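Local coordinates for plasmin and fibronectin-binding protein A (Streptococcus pneumoniae, PDB 4MR0) that acts as a fibronectin-dependent surface adhesin and invasin, binding human fibronectin, plasmin, plasminogen and serum albumin, at residues G147-V151 against H169-E173; N368-M374 against G391-K397; I433-N439 against V466-N472. Residues are numbered along the deposited sequence.

The modelled part of this cell-wall-anchored adhesin is built mainly of a parallel beta-helix of the pectate lyase-like type, and each contact pairs strands of successive coils. They follow in series along the chain: contact 1 (150-153 with 170-174) near the start, then contact 2 (364-372 with 387-396) and contact 3 (431-440 with 462-473). All three reach the same long parallel sheet. The centre of contact 1 is about 33 Å from that of contact 2 and about 40 Å from that of contact 3. Contacts 2 and 3 have centres about 11 Å apart and touch, because strands 387-396 and 431-440 are neighbours; D395 OD1 lies 2.7 Å from N439 ND2. Together they sample one elongated, continuously stacked scaffold.

Contact 1 of 3, residues G147-V151 against H169-E173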
ATOM      1  N   GLY A 147     -23.604   5.002 -25.936  1.00 34.07           N
ATOM      2  CA  GLY A 147     -22.431   5.855 -25.920  1.00 33.92           C
ATOM      3  C   GLY A 147     -21.128   5.086 -25.862  1.00 33.93           C
ATOM      4  O   GLY A 147     -20.133   5.589 -25.345  1.00 35.47           O
ATOM      5  N   GLY A 148     -21.130   3.863 -26.387  1.00 33.57           N
ATOM      6  CA  GLY A 148     -19.926   3.047 -26.377  1.00 32.16           C
ATOM      7  C   GLY A 148     -19.479   2.666 -24.975  1.00 30.96           C
ATOM      8  O   GLY A 148     -18.341   2.241 -24.764  1.00 31.52           O
ATOM      9  N   GLY A 149     -20.382   2.813 -24.013  1.00 29.01           N
ATOM     10  CA  GLY A 149     -20.058   2.490 -22.637  1.00 26.46           C
ATOM     11  C   GLY A 149     -19.362   3.651 -21.954  1.00 25.16           C
ATOM     12  O   GLY A 149     -18.926   3.535 -20.808  1.00 22.63           O
ATOM     13  N   ASN A 150     -19.270   4.778 -22.658  1.00 24.06           N
ATOM     14  CA  ASN A 150     -18.616   5.970 -22.129  1.00 24.50           C
ATOM     15  C   ASN A 150     -19.556   6.921 -21.399  1.00 24.40           C
ATOM     16  O   ASN A 150     -20.612   7.297 -21.919  1.00 24.25           O
ATOM     17  CB  ASN A 150     -17.909   6.719 -23.260  1.00 25.70           C
ATOM     18  CG  ASN A 150     -16.798   5.900 -23.887  1.00 27.10           C
ATOM     19  OD1 ASN A 150     -15.793   5.607 -23.244  1.00 29.45           O
ATOM     20  ND2 ASN A 150     -16.977   5.519 -25.145  1.00 27.80           N
ATOM     21  N   VAL A 151     -19.150   7.301 -20.190  1.00 23.28           N
ATOM     22  CA  VAL A 151     -19.905   8.218 -19.339  1.00 23.76           C
ATOM     23  C   VAL A 151     -19.009   9.417 -19.022  1.00 24.21           C
ATOM     24  O   VAL A 151     -17.840   9.248 -18.677  1.00 24.43           O
ATOM     25  CB  VAL A 151     -20.333   7.528 -18.022  1.00 23.51           C
ATOM     26  CG1 VAL A 151     -21.024   8.528 -17.103  1.00 21.63           C
ATOM     27  CG2 VAL A 151     -21.271   6.365 -18.328  1.00 22.72           C
ATOM     28  N   HIS A 169     -17.751  -3.149 -18.865  1.00 16.34           N
ATOM     29  CA  HIS A 169     -17.666  -2.394 -20.107  1.00 19.76           C
ATOM     30  C   HIS A 169     -18.131  -0.940 -20.018  1.00 20.67           C
ATOM     31  O   HIS A 169     -18.696  -0.401 -20.972  1.00 20.28           O
ATOM     32  CB  HIS A 169     -18.430  -3.139 -21.207  1.00 18.66           C
ATOM     33  CG  HIS A 169     -17.978  -4.556 -21.392  1.00 17.77           C
ATOM     34  ND1 HIS A 169     -16.704  -4.880 -21.805  1.00 16.94           N
ATOM     35  CD2 HIS A 169     -18.609  -5.731 -21.162  1.00 19.90           C
ATOM     36  CE1 HIS A 169     -16.568  -6.195 -21.821  1.00 18.31           C
ATOM     37  NE2 HIS A 169     -17.709  -6.735 -21.432  1.00 19.31           N
ATOM     38  N   THR A 170     -17.899  -0.306 -18.870  1.00 20.70           N
ATOM     39  CA  THR A 170     -18.261   1.097 -18.710  1.00 20.72           C
ATOM     40  C   THR A 170     -16.965   1.869 -18.500  1.00 21.14           C
ATOM     41  O   THR A 170     -16.029   1.367 -17.872  1.00 19.99           O
ATOM     42  CB  THR A 170     -19.213   1.332 -17.511  1.00 22.25           C
ATOM     43  OG1 THR A 170     -18.584   0.909 -16.297  1.00 23.39           O
ATOM     44  CG2 THR A 170     -20.512   0.565 -17.705  1.00 21.77           C
ATOM     45  N   HIS A 171     -16.906   3.084 -19.033  1.00 19.15           N
ATOM     46  CA  HIS A 171     -15.705   3.903 -18.924  1.00 20.01           C
ATOM     47  C   HIS A 171     -16.060   5.336 -18.555  1.00 18.38           C
ATOM     48  O   HIS A 171     -16.613   6.079 -19.366  1.00 20.33           O
ATOM     49  CB  HIS A 171     -14.943   3.856 -20.250  1.00 20.48           C
ATOM     50  CG  HIS A 171     -14.786   2.469 -20.788  1.00 24.09           C
ATOM     51  ND1 HIS A 171     -15.690   1.906 -21.665  1.00 25.07           N
ATOM     52  CD2 HIS A 171     -13.894   1.495 -20.490  1.00 24.12           C
ATOM     53  CE1 HIS A 171     -15.363   0.643 -21.880  1.00 24.64           C
ATOM     54  NE2 HIS A 171     -14.277   0.370 -21.178  1.00 25.14           N
ATOM     55  N   LEU A 172     -15.744   5.706 -17.317  1.00 17.49           N
ATOM     56  CA  LEU A 172     -16.041   7.035 -16.810  1.00 16.15           C
ATOM     57  C   LEU A 172     -14.865   7.983 -16.976  1.00 17.13           C
ATOM     58  O   LEU A 172     -13.718   7.634 -16.687  1.00 15.32           O
ATOM     59  CB  LEU A 172     -16.441   6.959 -15.330  1.00 16.91           C
ATOM     60  CG  LEU A 172     -17.855   6.465 -14.997  1.00 17.57           C
ATOM     61  CD1 LEU A 172     -18.103   5.120 -15.663  1.00 17.54           C
ATOM     62  CD2 LEU A 172     -18.027   6.359 -13.485  1.00 17.10           C
ATOM     63  N   GLU A 173     -15.171   9.183 -17.459  1.00 18.00           N
ATOM     64  CA  GLU A 173     -14.174  10.225 -17.660  1.00 19.55           C
ATOM     65  C   GLU A 173     -14.722  11.468 -16.971  1.00 19.20           C
ATOM     66  O   GLU A 173     -15.849  11.891 -17.248  1.00 18.64           O
ATOM     67  CB  GLU A 173     -13.989  10.512 -19.150  1.00 23.29           C
ATOM     68  CG  GLU A 173     -12.846  11.471 -19.456  1.00 32.52           C
ATOM     69  CD  GLU A 173     -12.866  11.979 -20.892  1.00 38.23           C
ATOM     70  OE1 GLU A 173     -13.491  11.322 -21.753  1.00 40.84           O
ATOM     71  OE2 GLU A 173     -12.247  13.035 -21.159  1.00 41.56           O
TER
HETATM   72  O   HOH W   1     -14.835   7.279 -21.485  1.00 40.65           O
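Side-chain torsions set the polar face of this pairing. N150 adopts chi1 m with chi2 near -66°, which turns ND2 back to G147 O at 3.2 Å in a hydrogen bond and leaves OD1 facing H171, 3.6 Å from its CB. A water bridges the same OD1 (2.6 Å) and H171 O (3.0 Å). H171, also m but with chi2 near 92°, brings its ring edge toward G148, ND1 standing 4.1 Å from G148 O. Its NE2 makes a weak hydrogen bond to D213 of strand 211-217, one coil further on, whose carboxylate also accepts a hydrogen bond from H169 ND1. The backbone beneath is parallel, with N150 opposite H171 and V151 opposite L172: hydrogen bonds run from H171 N to G149 O (2.7 Å), V151 N to H171 O (2.9 Å) and E173 N to V151 O (2.9 Å). Such coil-to-coil stacking of parallel strands builds the beta-helix of the pectate lyase-like family. G149, at phi 84°, enters the pairing so tightly that a CB would sit 2.3 Å from H169 O. On the other face V151 (t) and L172 (m, p) are buried, V151 CB lying 4.0 Å from L172 CD1. Helix 132-143 packs against V151 through A138 and A142, and against T170 through I139 and A143; T170, in the p rotamer, hydrogen-bonds through OG1 to K167 O.

Contact 2 of 3, residues N368-M374 against G391-K397; sequences NNHFDNM and GNRFDKK
Two consecutive coils of the parallel beta-helix are laid side by side here. Strands 370-372 and 393-396 run at 7° with axes 4.8 Å apart, pairing H370 with R393, F371 with F394 and D372 with D395. Before them N368 (44/45) and G391 (62/26) take left-handed helical angles, then N369 and N392 return to extended ones; N373 (67/52) leaves the first strand by a second left-handed residue. A CB on G391 would lie 2.4 Å from N368 ND2.

Backbone hydrogen bonds alternate: R393 N to N369 O 2.9 Å, F371 N to R393 O 2.8 Å, D395 N to F371 O 2.9 Å, N373 N to D395 O 2.8 Å. At the bend N392 (m) supplies OD1 to N369 N at 2.8 Å, while its own N is bonded by N436 OD1, a rung of an asparagine ladder of the kind known in parallel beta-helices.

Inside, F371 and F394, both m, meet obliquely, centroids 4.8 Å apart and planes at 40°; F394 stacks onward on F438, and F371 meets F336.

Outside, H370 (t) donates NE2 to D395 OD2 at 2.6 Å. R393, fully extended, lays its guanidinium on the H370 ring (centres 4.4 Å, planes at 26°) and its NE forms a salt bridge with D395 OD2 at 2.7 Å.

At the C-terminal end of the pairing, K396 NZ donates a hydrogen bond to M374 O at 3.0 Å, and K397 N donates to N373 OD1 at 2.8 Å.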
ATOM      1  N   ASN A 368       7.638   3.676  -9.826  1.00 14.01           N
ATOM      2  CA  ASN A 368       7.796   5.111  -9.949  1.00 17.22           C
ATOM      3  C   ASN A 368       6.772   5.971  -9.199  1.00 16.92           C
ATOM      4  O   ASN A 368       6.242   6.929  -9.769  1.00 16.20           O
ATOM      5  CB  ASN A 368       7.764   5.453 -11.440  1.00 19.86           C
ATOM      6  CG  ASN A 368       8.766   4.642 -12.243  1.00 25.91           C
ATOM      7  OD1 ASN A 368       8.541   4.330 -13.419  1.00 31.04           O
ATOM      8  ND2 ASN A 368       9.886   4.303 -11.615  1.00 27.61           N
ATOM      9  N   ASN A 369       6.483   5.628  -7.944  1.00 16.94           N
ATOM     10  CA  ASN A 369       5.543   6.415  -7.139  1.00 17.28           C
ATOM     11  C   ASN A 369       6.331   7.291  -6.173  1.00 18.31           C
ATOM     12  O   ASN A 369       7.512   7.039  -5.920  1.00 19.28           O
ATOM     13  CB  ASN A 369       4.625   5.514  -6.303  1.00 16.63           C
ATOM     14  CG  ASN A 369       3.819   4.556  -7.147  1.00 15.21           C
ATOM     15  OD1 ASN A 369       4.119   3.354  -7.218  1.00 16.07           O
ATOM     16  ND2 ASN A 369       2.794   5.079  -7.803  1.00 12.60           N
ATOM     17  N   HIS A 370       5.673   8.312  -5.629  1.00 17.18           N
ATOM     18  CA  HIS A 370       6.304   9.194  -4.650  1.00 17.30           C
ATOM     19  C   HIS A 370       5.534   9.052  -3.332  1.00 17.84           C
ATOM     20  O   HIS A 370       4.387   9.479  -3.225  1.00 17.87           O
ATOM     21  CB  HIS A 370       6.260  10.655  -5.117  1.00 17.85           C
ATOM     22  CG  HIS A 370       6.943  11.609  -4.184  1.00 21.48           C
ATOM     23  ND1 HIS A 370       7.038  12.960  -4.440  1.00 22.18           N
ATOM     24  CD2 HIS A 370       7.570  11.407  -3.000  1.00 20.64           C
ATOM     25  CE1 HIS A 370       7.695  13.549  -3.455  1.00 21.36           C
ATOM     26  NE2 HIS A 370       8.028  12.629  -2.568  1.00 21.53           N
ATOM     27  N   PHE A 371       6.163   8.433  -2.341  1.00 16.51           N
ATOM     28  CA  PHE A 371       5.539   8.238  -1.035  1.00 16.35           C
ATOM     29  C   PHE A 371       6.088   9.356  -0.156  1.00 18.07           C
ATOM     30  O   PHE A 371       7.158   9.231   0.443  1.00 17.02           O
ATOM     31  CB  PHE A 371       5.924   6.872  -0.488  1.00 16.50           C
ATOM     32  CG  PHE A 371       5.494   5.729  -1.366  1.00 17.13           C
ATOM     33  CD1 PHE A 371       4.144   5.425  -1.522  1.00 16.52           C
ATOM     34  CD2 PHE A 371       6.436   4.966  -2.046  1.00 16.05           C
ATOM     35  CE1 PHE A 371       3.737   4.365  -2.349  1.00 16.50           C
ATOM     36  CE2 PHE A 371       6.042   3.907  -2.874  1.00 18.04           C
ATOM     37  CZ  PHE A 371       4.692   3.607  -3.025  1.00 15.51           C
ATOM     38  N   ASP A 372       5.325  10.444  -0.085  1.00 18.38           N
ATOM     39  CA  ASP A 372       5.722  11.649   0.629  1.00 19.38           C
ATOM     40  C   ASP A 372       5.407  11.750   2.119  1.00 19.75           C
ATOM     41  O   ASP A 372       4.365  12.280   2.517  1.00 18.71           O
ATOM     42  CB  ASP A 372       5.126  12.854  -0.097  1.00 20.52           C
ATOM     43  CG  ASP A 372       5.884  14.140   0.172  1.00 23.36           C
ATOM     44  OD1 ASP A 372       6.803  14.135   1.015  1.00 24.97           O
ATOM     45  OD2 ASP A 372       5.550  15.160  -0.465  1.00 21.98           O
ATOM     46  N   ASN A 373       6.328  11.251   2.935  1.00 20.40           N
ATOM     47  CA  ASN A 373       6.210  11.311   4.390  1.00 22.11           C
ATOM     48  C   ASN A 373       5.075  10.485   5.003  1.00 22.18           C
ATOM     49  O   ASN A 373       4.274  11.012   5.779  1.00 23.80           O
ATOM     50  CB  ASN A 373       6.086  12.788   4.822  1.00 22.09           C
ATOM     51  CG  ASN A 373       6.459  13.015   6.279  1.00 23.36           C
ATOM     52  OD1 ASN A 373       7.460  12.481   6.771  1.00 22.30           O
ATOM     53  ND2 ASN A 373       5.664  13.827   6.976  1.00 23.10           N
ATOM     54  N   MET A 374       5.005   9.197   4.665  1.00 20.58           N
ATOM     55  CA  MET A 374       3.975   8.321   5.228  1.00 20.71           C
ATOM     56  C   MET A 374       4.277   8.144   6.714  1.00 20.61           C
ATOM     57  O   MET A 374       5.433   8.219   7.128  1.00 21.96           O
ATOM     58  CB  MET A 374       3.985   6.952   4.539  1.00 20.42           C
ATOM     59  CG  MET A 374       2.934   6.774   3.426  1.00 19.02           C
ATOM     60  SD  MET A 374       3.036   7.824   1.969  1.00 16.89           S
ATOM     61  CE  MET A 374       2.254   9.364   2.596  1.00 20.37           C
ATOM     62  N   GLY A 391      11.989   1.872  -8.563  1.00 14.56           N
ATOM     63  CA  GLY A 391      12.044   3.273  -8.945  1.00 15.51           C
ATOM     64  C   GLY A 391      11.155   4.243  -8.198  1.00 15.04           C
ATOM     65  O   GLY A 391      10.799   5.298  -8.735  1.00 16.33           O
ATOM     66  N   ASN A 392      10.798   3.902  -6.964  1.00 14.73           N
ATOM     67  CA  ASN A 392       9.943   4.760  -6.154  1.00 15.38           C
ATOM     68  C   ASN A 392      10.783   5.712  -5.309  1.00 17.64           C
ATOM     69  O   ASN A 392      11.965   5.476  -5.076  1.00 15.29           O
ATOM     70  CB  ASN A 392       9.077   3.910  -5.225  1.00 15.23           C
ATOM     71  CG  ASN A 392       8.168   2.966  -5.979  1.00 14.51           C
ATOM     72  OD1 ASN A 392       7.123   3.369  -6.493  1.00 13.45           O
ATOM     73  ND2 ASN A 392       8.568   1.696  -6.059  1.00 11.69           N
ATOM     74  N   ARG A 393      10.161   6.794  -4.862  1.00 18.78           N
ATOM     75  CA  ARG A 393      10.830   7.764  -4.011  1.00 19.68           C
ATOM     76  C   ARG A 393      10.107   7.789  -2.661  1.00 19.60           C
ATOM     77  O   ARG A 393       8.916   8.095  -2.589  1.00 18.70           O
ATOM     78  CB  ARG A 393      10.791   9.148  -4.661  1.00 23.98           C
ATOM     79  CG  ARG A 393      11.194  10.268  -3.728  1.00 30.74           C
ATOM     80  CD  ARG A 393      11.243  11.592  -4.459  1.00 36.04           C
ATOM     81  NE  ARG A 393      11.415  12.708  -3.535  1.00 42.09           N
ATOM     82  CZ  ARG A 393      11.511  13.980  -3.913  1.00 44.84           C
ATOM     83  NH1 ARG A 393      11.451  14.297  -5.202  1.00 45.99           N
ATOM     84  NH2 ARG A 393      11.654  14.935  -3.001  1.00 45.78           N
ATOM     85  N   PHE A 394      10.819   7.449  -1.594  1.00 19.42           N
ATOM     86  CA  PHE A 394      10.222   7.442  -0.258  1.00 20.20           C
ATOM     87  C   PHE A 394      10.838   8.560   0.562  1.00 22.77           C
ATOM     88  O   PHE A 394      12.027   8.500   0.893  1.00 24.06           O
ATOM     89  CB  PHE A 394      10.498   6.127   0.478  1.00 18.16           C
ATOM     90  CG  PHE A 394      10.004   4.894  -0.231  1.00 18.13           C
ATOM     91  CD1 PHE A 394      10.607   4.460  -1.412  1.00 17.33           C
ATOM     92  CD2 PHE A 394       8.978   4.127   0.324  1.00 16.23           C
ATOM     93  CE1 PHE A 394      10.201   3.275  -2.027  1.00 16.08           C
ATOM     94  CE2 PHE A 394       8.562   2.944  -0.275  1.00 16.81           C
ATOM     95  CZ  PHE A 394       9.173   2.510  -1.454  1.00 18.24           C
ATOM     96  N   ASP A 395      10.045   9.573   0.893  1.00 21.99           N
ATOM     97  CA  ASP A 395      10.553  10.676   1.697  1.00 24.34           C
ATOM     98  C   ASP A 395      10.010  10.577   3.115  1.00 25.26           C
ATOM     99  O   ASP A 395       8.875  10.148   3.329  1.00 23.74           O
ATOM    100  CB  ASP A 395      10.155  12.025   1.093  1.00 26.09           C
ATOM    101  CG  ASP A 395      10.869  12.317  -0.219  1.00 29.62           C
ATOM    102  OD1 ASP A 395      12.085  12.036  -0.321  1.00 32.21           O
ATOM    103  OD2 ASP A 395      10.219  12.845  -1.145  1.00 31.63           O
ATOM    104  N   LYS A 396      10.828  10.961   4.085  1.00 25.24           N
ATOM    105  CA  LYS A 396      10.409  10.924   5.479  1.00 26.44           C
ATOM    106  C   LYS A 396      11.023  12.111   6.193  1.00 28.31           C
ATOM    107  O   LYS A 396      12.245  12.236   6.280  1.00 29.12           O
ATOM    108  CB  LYS A 396      10.852   9.618   6.139  1.00 25.65           C
ATOM    109  CG  LYS A 396      10.399   9.453   7.584  1.00 25.37           C
ATOM    110  CD  LYS A 396       8.883   9.433   7.722  1.00 25.63           C
ATOM    111  CE  LYS A 396       8.474   9.148   9.164  1.00 26.01           C
ATOM    112  NZ  LYS A 396       7.009   9.309   9.389  1.00 24.89           N
ATOM    113  N   LYS A 397      10.167  12.995   6.688  1.00 30.11           N
ATOM    114  CA  LYS A 397      10.623  14.186   7.386  1.00 31.05           C
ATOM    115  C   LYS A 397      10.680  13.953   8.892  1.00 31.72           C
ATOM    116  O   LYS A 397      10.306  12.887   9.388  1.00 30.49           O
ATOM    117  CB  LYS A 397       9.693  15.361   7.078  1.00 31.64           C
ATOM    118  CG  LYS A 397       9.668  15.761   5.612  1.00 35.12           C
ATOM    119  CD  LYS A 397       8.876  17.048   5.408  1.00 39.06           C
ATOM    120  CE  LYS A 397       7.375  16.809   5.369  1.00 40.66           C
ATOM    121  NZ  LYS A 397       6.899  16.607   3.966  1.00 42.99           N
TER
HETATM  122  O   HOH W   2       7.221   7.993   2.925  1.00 18.26           O
HETATM  123  O   HOH W   3       4.400  10.921   8.894  1.00 23.72           O
HETATM  124  O   HOH W   4       4.130  16.110   5.161  1.00 26.70           O
HETATM  125  O   HOH W   5       7.677  12.032  10.165  1.00 32.58           O

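Contact 3 of 3, residues I433-N439 against V466-N472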
ATOM      1  N   ILE A 433      13.114  -5.442  -4.510  1.00 13.43           N
ATOM      2  CA  ILE A 433      13.100  -4.052  -4.078  1.00 14.32           C
ATOM      3  C   ILE A 433      14.317  -3.458  -4.774  1.00 14.83           C
ATOM      4  O   ILE A 433      15.450  -3.646  -4.331  1.00 15.18           O
ATOM      5  CB  ILE A 433      13.257  -3.968  -2.547  1.00 14.07           C
ATOM      6  CG1 ILE A 433      12.091  -4.708  -1.884  1.00 16.05           C
ATOM      7  CG2 ILE A 433      13.279  -2.522  -2.094  1.00 15.63           C
ATOM      8  CD1 ILE A 433      12.284  -4.957  -0.400  1.00 15.69           C
ATOM      9  N   ALA A 434      14.084  -2.738  -5.865  1.00 14.42           N
ATOM     10  CA  ALA A 434      15.195  -2.204  -6.636  1.00 15.69           C
ATOM     11  C   ALA A 434      15.090  -0.766  -7.098  1.00 14.48           C
ATOM     12  O   ALA A 434      14.006  -0.257  -7.357  1.00 14.33           O
ATOM     13  CB  ALA A 434      15.413  -3.090  -7.848  1.00 15.45           C
ATOM     14  N   GLU A 435      16.247  -0.121  -7.193  1.00 16.23           N
ATOM     15  CA  GLU A 435      16.342   1.242  -7.693  1.00 17.57           C
ATOM     16  C   GLU A 435      15.396   2.269  -7.073  1.00 15.96           C
ATOM     17  O   GLU A 435      14.905   3.161  -7.767  1.00 16.77           O
ATOM     18  CB  GLU A 435      16.149   1.214  -9.214  1.00 18.98           C
ATOM     19  CG  GLU A 435      17.154   0.321  -9.947  1.00 21.31           C
ATOM     20  CD  GLU A 435      16.588  -0.293 -11.222  1.00 26.85           C
ATOM     21  OE1 GLU A 435      16.132   0.465 -12.110  1.00 26.93           O
ATOM     22  OE2 GLU A 435      16.603  -1.541 -11.337  1.00 27.27           O
ATOM     23  N   ASN A 436      15.141   2.147  -5.777  1.00 15.55           N
ATOM     24  CA  ASN A 436      14.276   3.099  -5.083  1.00 15.75           C
ATOM     25  C   ASN A 436      15.166   4.121  -4.380  1.00 15.99           C
ATOM     26  O   ASN A 436      16.304   3.814  -4.024  1.00 17.08           O
ATOM     27  CB  ASN A 436      13.415   2.384  -4.035  1.00 12.65           C
ATOM     28  CG  ASN A 436      12.486   1.356  -4.644  1.00 12.07           C
ATOM     29  OD1 ASN A 436      11.459   1.700  -5.224  1.00 13.19           O
ATOM     30  ND2 ASN A 436      12.851   0.086  -4.527  1.00 11.33           N
ATOM     31  N   ILE A 437      14.652   5.329  -4.180  1.00 17.13           N
ATOM     32  CA  ILE A 437      15.417   6.363  -3.493  1.00 18.01           C
ATOM     33  C   ILE A 437      14.720   6.670  -2.175  1.00 19.13           C
ATOM     34  O   ILE A 437      13.502   6.864  -2.142  1.00 19.00           O
ATOM     35  CB  ILE A 437      15.496   7.678  -4.304  1.00 20.33           C
ATOM     36  CG1 ILE A 437      16.084   7.416  -5.689  1.00 20.55           C
ATOM     37  CG2 ILE A 437      16.363   8.697  -3.555  1.00 19.85           C
ATOM     38  CD1 ILE A 437      15.106   6.794  -6.663  1.00 25.58           C
ATOM     39  N   PHE A 438      15.488   6.697  -1.091  1.00 18.94           N
ATOM     40  CA  PHE A 438      14.932   7.009   0.222  1.00 18.11           C
ATOM     41  C   PHE A 438      15.627   8.248   0.785  1.00 21.21           C
ATOM     42  O   PHE A 438      16.860   8.318   0.804  1.00 20.77           O
ATOM     43  CB  PHE A 438      15.136   5.850   1.210  1.00 17.52           C
ATOM     44  CG  PHE A 438      14.557   4.532   0.759  1.00 17.53           C
ATOM     45  CD1 PHE A 438      15.191   3.774  -0.222  1.00 14.21           C
ATOM     46  CD2 PHE A 438      13.391   4.040   1.336  1.00 15.58           C
ATOM     47  CE1 PHE A 438      14.680   2.536  -0.615  1.00 17.18           C
ATOM     48  CE2 PHE A 438      12.871   2.803   0.952  1.00 17.14           C
ATOM     49  CZ  PHE A 438      13.514   2.051  -0.027  1.00 16.67           C
ATOM     50  N   ASN A 439      14.836   9.225   1.225  1.00 20.37           N
ATOM     51  CA  ASN A 439      15.368  10.445   1.829  1.00 24.00           C
ATOM     52  C   ASN A 439      14.766  10.471   3.223  1.00 23.96           C
ATOM     53  O   ASN A 439      13.604  10.830   3.399  1.00 24.31           O
ATOM     54  CB  ASN A 439      14.944  11.677   1.027  1.00 25.46           C
ATOM     55  CG  ASN A 439      15.479  11.652  -0.389  1.00 28.48           C
ATOM     56  OD1 ASN A 439      16.688  11.551  -0.601  1.00 27.32           O
ATOM     57  ND2 ASN A 439      14.581  11.736  -1.367  1.00 28.89           N
ATOM     58  N   VAL A 466      17.324  -7.129  -2.945  1.00 14.99           N
ATOM     59  CA  VAL A 466      17.394  -5.708  -2.620  1.00 15.34           C
ATOM     60  C   VAL A 466      18.611  -5.182  -3.377  1.00 16.45           C
ATOM     61  O   VAL A 466      19.759  -5.373  -2.945  1.00 15.48           O
ATOM     62  CB  VAL A 466      17.587  -5.481  -1.108  1.00 15.69           C
ATOM     63  CG1 VAL A 466      17.605  -3.990  -0.814  1.00 14.78           C
ATOM     64  CG2 VAL A 466      16.462  -6.168  -0.322  1.00 14.82           C
ATOM     65  N   THR A 467      18.359  -4.515  -4.500  1.00 16.17           N
ATOM     66  CA  THR A 467      19.450  -4.028  -5.339  1.00 17.54           C
ATOM     67  C   THR A 467      19.353  -2.594  -5.833  1.00 17.84           C
ATOM     68  O   THR A 467      18.266  -2.077  -6.080  1.00 16.36           O
ATOM     69  CB  THR A 467      19.587  -4.903  -6.597  1.00 17.21           C
ATOM     70  OG1 THR A 467      18.330  -4.911  -7.294  1.00 18.62           O
ATOM     71  CG2 THR A 467      19.971  -6.325  -6.232  1.00 16.22           C
ATOM     72  N   LYS A 468      20.521  -1.979  -6.003  1.00 17.44           N
ATOM     73  CA  LYS A 468      20.638  -0.626  -6.523  1.00 18.47           C
ATOM     74  C   LYS A 468      19.743   0.441  -5.912  1.00 18.93           C
ATOM     75  O   LYS A 468      19.366   1.395  -6.584  1.00 19.43           O
ATOM     76  CB  LYS A 468      20.451  -0.649  -8.043  1.00 21.74           C
ATOM     77  CG  LYS A 468      21.593  -1.363  -8.770  1.00 24.57           C
ATOM     78  CD  LYS A 468      21.486  -1.263 -10.285  1.00 28.96           C
ATOM     79  CE  LYS A 468      22.741  -1.851 -10.946  1.00 33.14           C
ATOM     80  NZ  LYS A 468      22.681  -1.847 -12.442  1.00 36.43           N
ATOM     81  N   ASN A 469      19.406   0.285  -4.639  1.00 19.13           N
ATOM     82  CA  ASN A 469      18.600   1.285  -3.966  1.00 19.03           C
ATOM     83  C   ASN A 469      19.546   2.349  -3.420  1.00 20.43           C
ATOM     84  O   ASN A 469      20.710   2.061  -3.115  1.00 20.42           O
ATOM     85  CB  ASN A 469      17.819   0.665  -2.810  1.00 18.54           C
ATOM     86  CG  ASN A 469      16.838  -0.381  -3.271  1.00 15.75           C
ATOM     87  OD1 ASN A 469      17.138  -1.574  -3.273  1.00 17.00           O
ATOM     88  ND2 ASN A 469      15.662   0.060  -3.675  1.00 13.40           N
ATOM     89  N   VAL A 470      19.043   3.570  -3.297  1.00 19.21           N
ATOM     90  CA  VAL A 470      19.838   4.668  -2.768  1.00 20.56           C
ATOM     91  C   VAL A 470      19.172   5.204  -1.510  1.00 22.26           C
ATOM     92  O   VAL A 470      18.054   5.721  -1.555  1.00 22.98           O
ATOM     93  CB  VAL A 470      19.968   5.818  -3.788  1.00 20.64           C
ATOM     94  CG1 VAL A 470      20.692   7.001  -3.150  1.00 21.67           C
ATOM     95  CG2 VAL A 470      20.721   5.337  -5.017  1.00 20.78           C
ATOM     96  N   ILE A 471      19.866   5.073  -0.387  1.00 21.41           N
ATOM     97  CA  ILE A 471      19.346   5.538   0.881  1.00 21.77           C
ATOM     98  C   ILE A 471      20.113   6.759   1.382  1.00 22.64           C
ATOM     99  O   ILE A 471      21.314   6.689   1.639  1.00 21.84           O
ATOM    100  CB  ILE A 471      19.430   4.421   1.940  1.00 22.33           C
ATOM    101  CG1 ILE A 471      18.591   3.221   1.487  1.00 23.48           C
ATOM    102  CG2 ILE A 471      18.953   4.942   3.300  1.00 21.95           C
ATOM    103  CD1 ILE A 471      18.616   2.039   2.448  1.00 25.11           C
ATOM    104  N   ASN A 472      19.413   7.880   1.500  1.00 23.65           N
ATOM    105  CA  ASN A 472      20.012   9.113   1.998  1.00 26.12           C
ATOM    106  C   ASN A 472      19.453   9.367   3.395  1.00 26.47           C
ATOM    107  O   ASN A 472      18.401   9.988   3.553  1.00 26.88           O
ATOM    108  CB  ASN A 472      19.671  10.288   1.079  1.00 25.39           C
ATOM    109  CG  ASN A 472      20.182  10.090  -0.330  1.00 25.91           C
ATOM    110  OD1 ASN A 472      21.369   9.837  -0.538  1.00 25.58           O
ATOM    111  ND2 ASN A 472      19.291  10.207  -1.310  1.00 25.06           N
TER
HETATM  112  O   HOH W   6      18.353  -3.259  -9.666  1.00 25.11           O
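Both segments are strands interrupted by the same bend: E435 (50/37) and K468 (48/30) adopt left-handed helical angles, N436 and N469 return to extended ones, and strands 437-439 and 470-472 then run parallel at 6°, axes 4.7 Å apart. Because the bends coincide, the pairing resumes in phase. Up to the bend, T467 N donates to I433 O and E435 N to T467 O, each at 3.0 Å; beyond it V470 N bonds N436 O and F438 N bonds V470 O, each at 2.8 Å, and N472 N bonds F438 O at 2.7 Å. Inward, F438 CD1 packs 3.8 Å from I471 CG1, and the F438 ring stacks on F394 of the preceding coil. Outward, N472 ND2 donates to N439 OD1 at 3.0 Å, while N439 ND2 is hydrogen-bonded to D395 OD1 of the preceding coil. N436 OD1 accepts from N392 N, and N497 OD1 from N469 N, a pattern consistent with an asparagine ladder, implying that amide chemistry repeats alongside an apolar interior.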